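Local atomic coordinates of beta-L-arabinobiosidase (Bacteroides thetaiotaomicron, PDB entry 5MQR), a protein that takes part in the breakdown of plant pectin by a gut bacterium as a glycoside hydrolase, probably acting on arabinofuranose linkages, with a beta propeller among its domains. Residues A[146-151]-A[177-182]; A[234-239]-A[243-248]. All coordinates share one frame; numbering follows the deposited sequence.

Contact 1: A[146-151]-A[177-182]. With EDO (1,2-ethanediol), chain H.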
loop_
_atom_site.group_PDB
_atom_site.type_symbol
_atom_site.label_atom_id
_atom_site.label_comp_id
_atom_site.label_asym_id
_atom_site.label_seq_id
_atom_site.Cartn_x
_atom_site.Cartn_y
_atom_site.Cartn_z
ATOM N N ILE A 146 -39.344 37.094 -5.825
ATOM C CA ILE A 146 -38.670 36.299 -4.826
ATOM C C ILE A 146 -37.156 36.333 -5.118
ATOM O O ILE A 146 -36.735 36.280 -6.276
ATOM C CB ILE A 146 -39.210 34.845 -4.860
ATOM C CG1 ILE A 146 -40.715 34.798 -4.491
ATOM C CG2 ILE A 146 -38.362 33.899 -3.999
ATOM C CD1 ILE A 146 -41.077 35.345 -3.117
ATOM N N ALA A 147 -36.349 36.406 -4.064
ATOM C CA ALA A 147 -34.892 36.453 -4.205
ATOM C C ALA A 147 -34.317 35.124 -4.660
ATOM O O ALA A 147 -34.985 34.089 -4.598
ATOM C CB ALA A 147 -34.251 36.858 -2.884
ATOM N N ILE A 148 -33.064 35.172 -5.093
ATOM C CA ILE A 148 -32.285 34.002 -5.436
ATOM C C ILE A 148 -31.267 33.792 -4.328
ATOM O O ILE A 148 -30.609 34.731 -3.903
ATOM C CB ILE A 148 -31.548 34.169 -6.787
ATOM C CG1 ILE A 148 -32.545 34.449 -7.928
ATOM C CG2 ILE A 148 -30.683 32.947 -7.112
ATOM C CD1 ILE A 148 -33.571 33.361 -8.194
HETATM N N MSE A 149 -31.137 32.541 -3.883
HETATM C CA MSE A 149 -30.163 32.158 -2.868
HETATM C C MSE A 149 -28.918 31.707 -3.564
HETATM O O MSE A 149 -28.970 31.131 -4.652
HETATM C CB MSE A 149 -30.673 31.076 -1.883
HETATM C CG MSE A 149 -31.872 31.617 -1.108
HETATM SE SE MSE A 149 -32.105 30.767 0.648
HETATM C CE MSE A 149 -30.651 31.731 1.592
ATOM N N HIS A 150 -27.787 32.003 -2.928
ATOM C CA HIS A 150 -26.479 31.622 -3.416
ATOM C C HIS A 150 -25.471 31.771 -2.283
ATOM O O HIS A 150 -25.342 32.865 -1.736
ATOM C CB HIS A 150 -26.044 32.510 -4.580
ATOM C CG HIS A 150 -24.804 32.013 -5.249
ATOM N ND1 HIS A 150 -23.542 32.442 -4.894
ATOM C CD2 HIS A 150 -24.628 31.061 -6.195
ATOM C CE1 HIS A 150 -22.646 31.806 -5.626
ATOM N NE2 HIS A 150 -23.281 30.971 -6.431
ATOM N N GLN A 151 -24.809 30.672 -1.938
ATOM C CA GLN A 151 -23.818 30.579 -0.851
ATOM C C GLN A 151 -22.637 29.802 -1.345
ATOM O O GLN A 151 -22.844 28.761 -1.972
ATOM C CB GLN A 151 -24.283 29.625 0.270
ATOM C CG GLN A 151 -25.410 30.049 1.087
ATOM C CD GLN A 151 -26.746 29.714 0.502
ATOM O OE1 GLN A 151 -27.453 30.604 0.106
ATOM N NE2 GLN A 151 -27.113 28.441 0.485
ATOM N N ASP A 177 -29.842 37.877 -15.381
ATOM C CA ASP A 177 -29.309 38.737 -14.336
ATOM C C ASP A 177 -28.427 37.942 -13.386
ATOM O O ASP A 177 -28.520 36.721 -13.306
ATOM C CB ASP A 177 -30.466 39.417 -13.588
ATOM C CG ASP A 177 -30.037 40.617 -12.740
ATOM O OD1 ASP A 177 -28.852 41.014 -12.728
ATOM O OD2 ASP A 177 -30.931 41.169 -12.066
ATOM N N ASP A 178 -27.533 38.656 -12.711
ATOM C CA ASP A 178 -26.536 38.072 -11.819
ATOM C C ASP A 178 -26.868 38.443 -10.353
ATOM O O ASP A 178 -26.730 39.618 -9.966
ATOM C CB ASP A 178 -25.171 38.620 -12.219
ATOM C CG ASP A 178 -24.081 38.269 -11.235
ATOM O OD1 ASP A 178 -24.132 37.163 -10.629
ATOM O OD2 ASP A 178 -23.161 39.110 -11.086
ATOM N N PRO A 179 -27.313 37.453 -9.537
ATOM C CA PRO A 179 -27.627 37.750 -8.133
ATOM C C PRO A 179 -26.381 37.962 -7.246
ATOM O O PRO A 179 -26.496 38.474 -6.128
ATOM C CB PRO A 179 -28.399 36.501 -7.689
ATOM C CG PRO A 179 -27.812 35.402 -8.506
ATOM C CD PRO A 179 -27.562 36.030 -9.852
ATOM N N ASN A 180 -25.208 37.586 -7.754
ATOM C CA ASN A 180 -23.948 37.710 -7.026
ATOM C C ASN A 180 -23.153 38.882 -7.560
ATOM O O ASN A 180 -21.937 38.780 -7.748
ATOM C CB ASN A 180 -23.139 36.429 -7.183
ATOM C CG ASN A 180 -23.981 35.198 -6.974
ATOM O OD1 ASN A 180 -24.840 35.154 -6.081
ATOM N ND2 ASN A 180 -23.755 34.188 -7.805
ATOM N N ASP A 181 -23.855 39.995 -7.793
ATOM C CA ASP A 181 -23.272 41.196 -8.406
ATOM C C ASP A 181 -22.818 42.221 -7.334
ATOM O O ASP A 181 -22.319 43.307 -7.674
ATOM C CB ASP A 181 -24.276 41.839 -9.374
ATOM C CG ASP A 181 -25.587 42.221 -8.699
ATOM O OD1 ASP A 181 -25.813 41.802 -7.540
ATOM O OD2 ASP A 181 -26.402 42.924 -9.335
ATOM N N GLY A 182 -23.016 41.874 -6.059
ATOM C CA GLY A 182 -22.736 42.774 -4.954
ATOM C C GLY A 182 -23.830 43.806 -4.758
ATOM O O GLY A 182 -23.622 44.786 -4.035
HETATM C C1 EDO H . -22.163 30.877 -9.709
HETATM O O1 EDO H . -22.699 29.664 -9.128
HETATM C C2 EDO H . -21.136 30.589 -10.814
HETATM O O2 EDO H . -20.094 31.565 -10.896
#

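Contact 2: A[234-239]-A[243-248]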
loop_
_atom_site.group_PDB
_atom_site.type_symbol
_atom_site.label_atom_id
_atom_site.label_comp_id
_atom_site.label_asym_id
_atom_site.label_seq_id
_atom_site.Cartn_x
_atom_site.Cartn_y
_atom_site.Cartn_z
ATOM N N GLU A 234 -17.778 35.521 15.799
ATOM C CA GLU A 234 -16.611 34.716 15.427
ATOM C C GLU A 234 -16.508 34.491 13.922
ATOM O O GLU A 234 -15.402 34.360 13.400
ATOM C CB GLU A 234 -16.643 33.318 16.075
ATOM C CG GLU A 234 -16.338 33.281 17.567
ATOM C CD GLU A 234 -16.648 31.936 18.206
ATOM O OE1 GLU A 234 -16.685 30.896 17.511
ATOM O OE2 GLU A 234 -16.864 31.924 19.433
ATOM N N ILE A 235 -17.649 34.369 13.246
ATOM C CA ILE A 235 -17.656 34.215 11.804
ATOM C C ILE A 235 -17.083 35.478 11.188
ATOM O O ILE A 235 -16.169 35.393 10.371
ATOM C CB ILE A 235 -19.060 33.969 11.258
ATOM C CG1 ILE A 235 -19.549 32.580 11.696
ATOM C CG2 ILE A 235 -19.070 34.095 9.738
ATOM C CD1 ILE A 235 -21.048 32.409 11.588
ATOM N N LEU A 236 -17.609 36.626 11.603
ATOM C CA LEU A 236 -17.161 37.930 11.101
ATOM C C LEU A 236 -15.691 38.211 11.408
ATOM O O LEU A 236 -15.028 38.859 10.631
ATOM C CB LEU A 236 -18.012 39.069 11.676
ATOM C CG LEU A 236 -19.475 39.154 11.221
ATOM C CD1 LEU A 236 -20.246 40.206 12.027
ATOM C CD2 LEU A 236 -19.548 39.456 9.730
ATOM N N ASP A 237 -15.186 37.702 12.526
ATOM C CA ASP A 237 -13.779 37.891 12.898
ATOM C C ASP A 237 -12.860 36.834 12.321
ATOM O O ASP A 237 -11.676 36.834 12.623
ATOM C CB ASP A 237 -13.626 37.940 14.431
ATOM C CG ASP A 237 -14.372 39.129 15.084
ATOM O OD1 ASP A 237 -14.743 40.121 14.400
ATOM O OD2 ASP A 237 -14.598 39.054 16.314
ATOM N N ASN A 238 -13.374 35.933 11.489
ATOM C CA ASN A 238 -12.557 34.894 10.927
ATOM C C ASN A 238 -12.316 35.166 9.428
ATOM O O ASN A 238 -13.211 34.985 8.605
ATOM C CB ASN A 238 -13.236 33.547 11.125
ATOM C CG ASN A 238 -12.330 32.389 10.800
ATOM O OD1 ASN A 238 -11.571 32.428 9.842
ATOM N ND2 ASN A 238 -12.392 31.351 11.613
ATOM N N PRO A 239 -11.095 35.576 9.065
ATOM C CA PRO A 239 -10.831 35.912 7.659
ATOM C C PRO A 239 -11.039 34.774 6.684
ATOM O O PRO A 239 -11.419 35.041 5.556
ATOM C CB PRO A 239 -9.358 36.338 7.664
ATOM C CG PRO A 239 -8.773 35.633 8.848
ATOM C CD PRO A 239 -9.866 35.652 9.883
HETATM N N MSE A 243 -13.247 35.360 3.270
HETATM C CA MSE A 243 -12.798 34.940 1.939
HETATM C C MSE A 243 -13.845 34.195 1.152
HETATM O O MSE A 243 -13.777 34.145 -0.080
HETATM C CB MSE A 243 -11.584 34.024 2.016
HETATM C CG MSE A 243 -10.329 34.733 2.521
HETATM SE SE MSE A 243 -9.739 36.185 1.328
HETATM C CE MSE A 243 -8.914 34.975 0.005
ATOM N N GLN A 244 -14.813 33.598 1.847
ATOM C CA GLN A 244 -15.880 32.827 1.210
ATOM C C GLN A 244 -17.163 33.608 1.070
ATOM O O GLN A 244 -18.185 33.036 0.738
ATOM C CB GLN A 244 -16.133 31.537 1.993
ATOM C CG GLN A 244 -14.899 30.661 2.121
ATOM C CD GLN A 244 -15.144 29.421 2.958
ATOM O OE1 GLN A 244 -15.874 28.513 2.545
ATOM N NE2 GLN A 244 -14.549 29.385 4.156
ATOM N N TRP A 245 -17.112 34.895 1.362
ATOM C CA TRP A 245 -18.236 35.812 1.184
ATOM C C TRP A 245 -18.010 36.812 0.039
ATOM O O TRP A 245 -18.881 37.622 -0.245
ATOM C CB TRP A 245 -18.443 36.624 2.460
ATOM C CG TRP A 245 -19.115 35.925 3.624
ATOM C CD1 TRP A 245 -19.307 34.575 3.809
ATOM C CD2 TRP A 245 -19.620 36.568 4.795
ATOM N NE1 TRP A 245 -19.936 34.353 5.018
ATOM C CE2 TRP A 245 -20.123 35.558 5.647
ATOM C CE3 TRP A 245 -19.690 37.905 5.211
ATOM C CZ2 TRP A 245 -20.707 35.850 6.881
ATOM C CZ3 TRP A 245 -20.268 38.198 6.433
ATOM C CH2 TRP A 245 -20.778 37.178 7.255
ATOM N N VAL A 246 -16.851 36.762 -0.610
ATOM C CA VAL A 246 -16.460 37.794 -1.582
ATOM C C VAL A 246 -17.345 37.891 -2.830
ATOM O O VAL A 246 -17.516 38.983 -3.373
ATOM C CB VAL A 246 -14.995 37.624 -2.022
ATOM C CG1 VAL A 246 -14.802 36.327 -2.851
ATOM C CG2 VAL A 246 -14.495 38.876 -2.760
ATOM N N GLU A 247 -17.916 36.774 -3.270
ATOM C CA GLU A 247 -18.747 36.804 -4.465
ATOM C C GLU A 247 -20.084 37.498 -4.283
ATOM O O GLU A 247 -20.579 38.050 -5.257
ATOM C CB GLU A 247 -18.980 35.408 -5.029
ATOM C CG GLU A 247 -17.713 34.747 -5.514
ATOM C CD GLU A 247 -17.958 33.332 -5.988
ATOM O OE1 GLU A 247 -18.723 33.197 -6.964
ATOM O OE2 GLU A 247 -17.386 32.365 -5.421
ATOM N N GLU A 248 -20.670 37.441 -3.077
ATOM C CA GLU A 248 -22.013 38.003 -2.807
ATOM C C GLU A 248 -21.965 39.315 -2.045
ATOM O O GLU A 248 -22.856 40.135 -2.182
ATOM C CB GLU A 248 -22.873 37.022 -2.011
ATOM C CG GLU A 248 -23.036 35.650 -2.643
ATOM C CD GLU A 248 -21.935 34.636 -2.328
ATOM O OE1 GLU A 248 -21.024 34.899 -1.514
ATOM O OE2 GLU A 248 -21.989 33.535 -2.924
#

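Contact 1: A[146-151]-A[177-182]
The imidazole of His150 lies against the side-chain amide of Asn180, and this is the tightly packed half of the contact. Asn180 ND2 sits 3.3 Å above the ring plane, over the ring centre, while the amide plane is tilted 42° from the ring, so the two flat groups meet at a slant and do not stack in parallel. Asn180 OD1 lies by the CG-ND1 side of the ring, 3.2 Å from His150 ND1, at an angle too poor for a hydrogen bond. ND1 is instead hydrogen-bonded to Glu248 OE2. With CG anti to the backbone N (chi1 -171°), the His150 ring is carried over to the 177-182 loop.

Two residues back along the strand the packing is looser. Ile148 meets Pro179 through CB to CB at 4.0 Å, and the methyl CG2 of Ile148 comes equally near CG of the proline ring; no polar bond joins the two segments. At its NE2 edge the imidazole meets a small molecule: His150 NE2 donates to O1 of a 1,2-ethanediol at 3.1 Å, close to the ring plane. The diol probably came from the crystallisation liquor, which suggests that this edge of the ring can be reached by small molecules.

The loop keeps its own shape: Asp178 OD1 accepts from Asn180 N at 3.1 Å, an Asx turn, and Lys134 makes salt bridges with Asp177 and Asp181. The loop, between strands 163-170 and 186-192, is folded back on outermost strand 148-157 of a four-stranded antiparallel sheet, the blade architecture of a beta propeller.

Contact 2: A[234-239]-A[243-248]
Two aliphatic side chains from the end of helix 226-236 meet the six-membered ring of Trp245, and this apolar packing makes up one part of the contact. Ile235 brings its methyl CG2 to 3.7 Å from Trp245 CZ2. Leu236 puts CD2 3.6 Å from Trp245 CH2 and equally near CZ3, so the two methyls touch neighbouring parts of the benzo ring. Both side chains run at about a right angle to the tryptophan, and both approach its ring obliquely. In Ile235 the touching CG2 is the branch anti to the backbone N, which leaves CG1 beside that nitrogen (chi1 -69°).

The polar part is a single backbone bond across the segments. Met243 N, of a selenomethionine, donates to Pro239 O at 2.9 Å with an N-H...O angle of 159°. It spans four residues, as in an alpha-helical turn, and ties the start of the short helix 239-242 to the chain leaving it. Met243 CG also packs on Pro239 O, at 3.2 Å. Asn238 occupies the N-cap position, its side chain capping a backbone N of the same short helix.

Around this, Ile235 and Trp245 both pack on three strands of one sheet: Met166 of strand 163-170 and Ile204 of strand 202-206 touch both, while on strand 148-157 Ile235 meets Tyr156 and Trp245 meets Val153. The helical excursion between strands 202-206 and 266-269 is thereby laid against that sheet.

Contacts 1 and 2 both involve the sheet containing strand 148-157, their centres about 17 Å apart, and both are largely buried. Contact 1 uses that strand itself and the loop between two inner strands; contact 2 joins a helix end to the chain after the next short helix, packed on the same sheet. Their chemistry differs accordingly: an amide over an imidazole, with no hydrogen bond between the segments, in 146-151/177-182, against aliphatic methyls on an indole and one backbone bond in 234-239/243-248. They touch directly where Glu248 OE2 lies 2.7 Å from His150 ND1, a probable hydrogen bond, and Glu248 also has a salt bridge to Arg187.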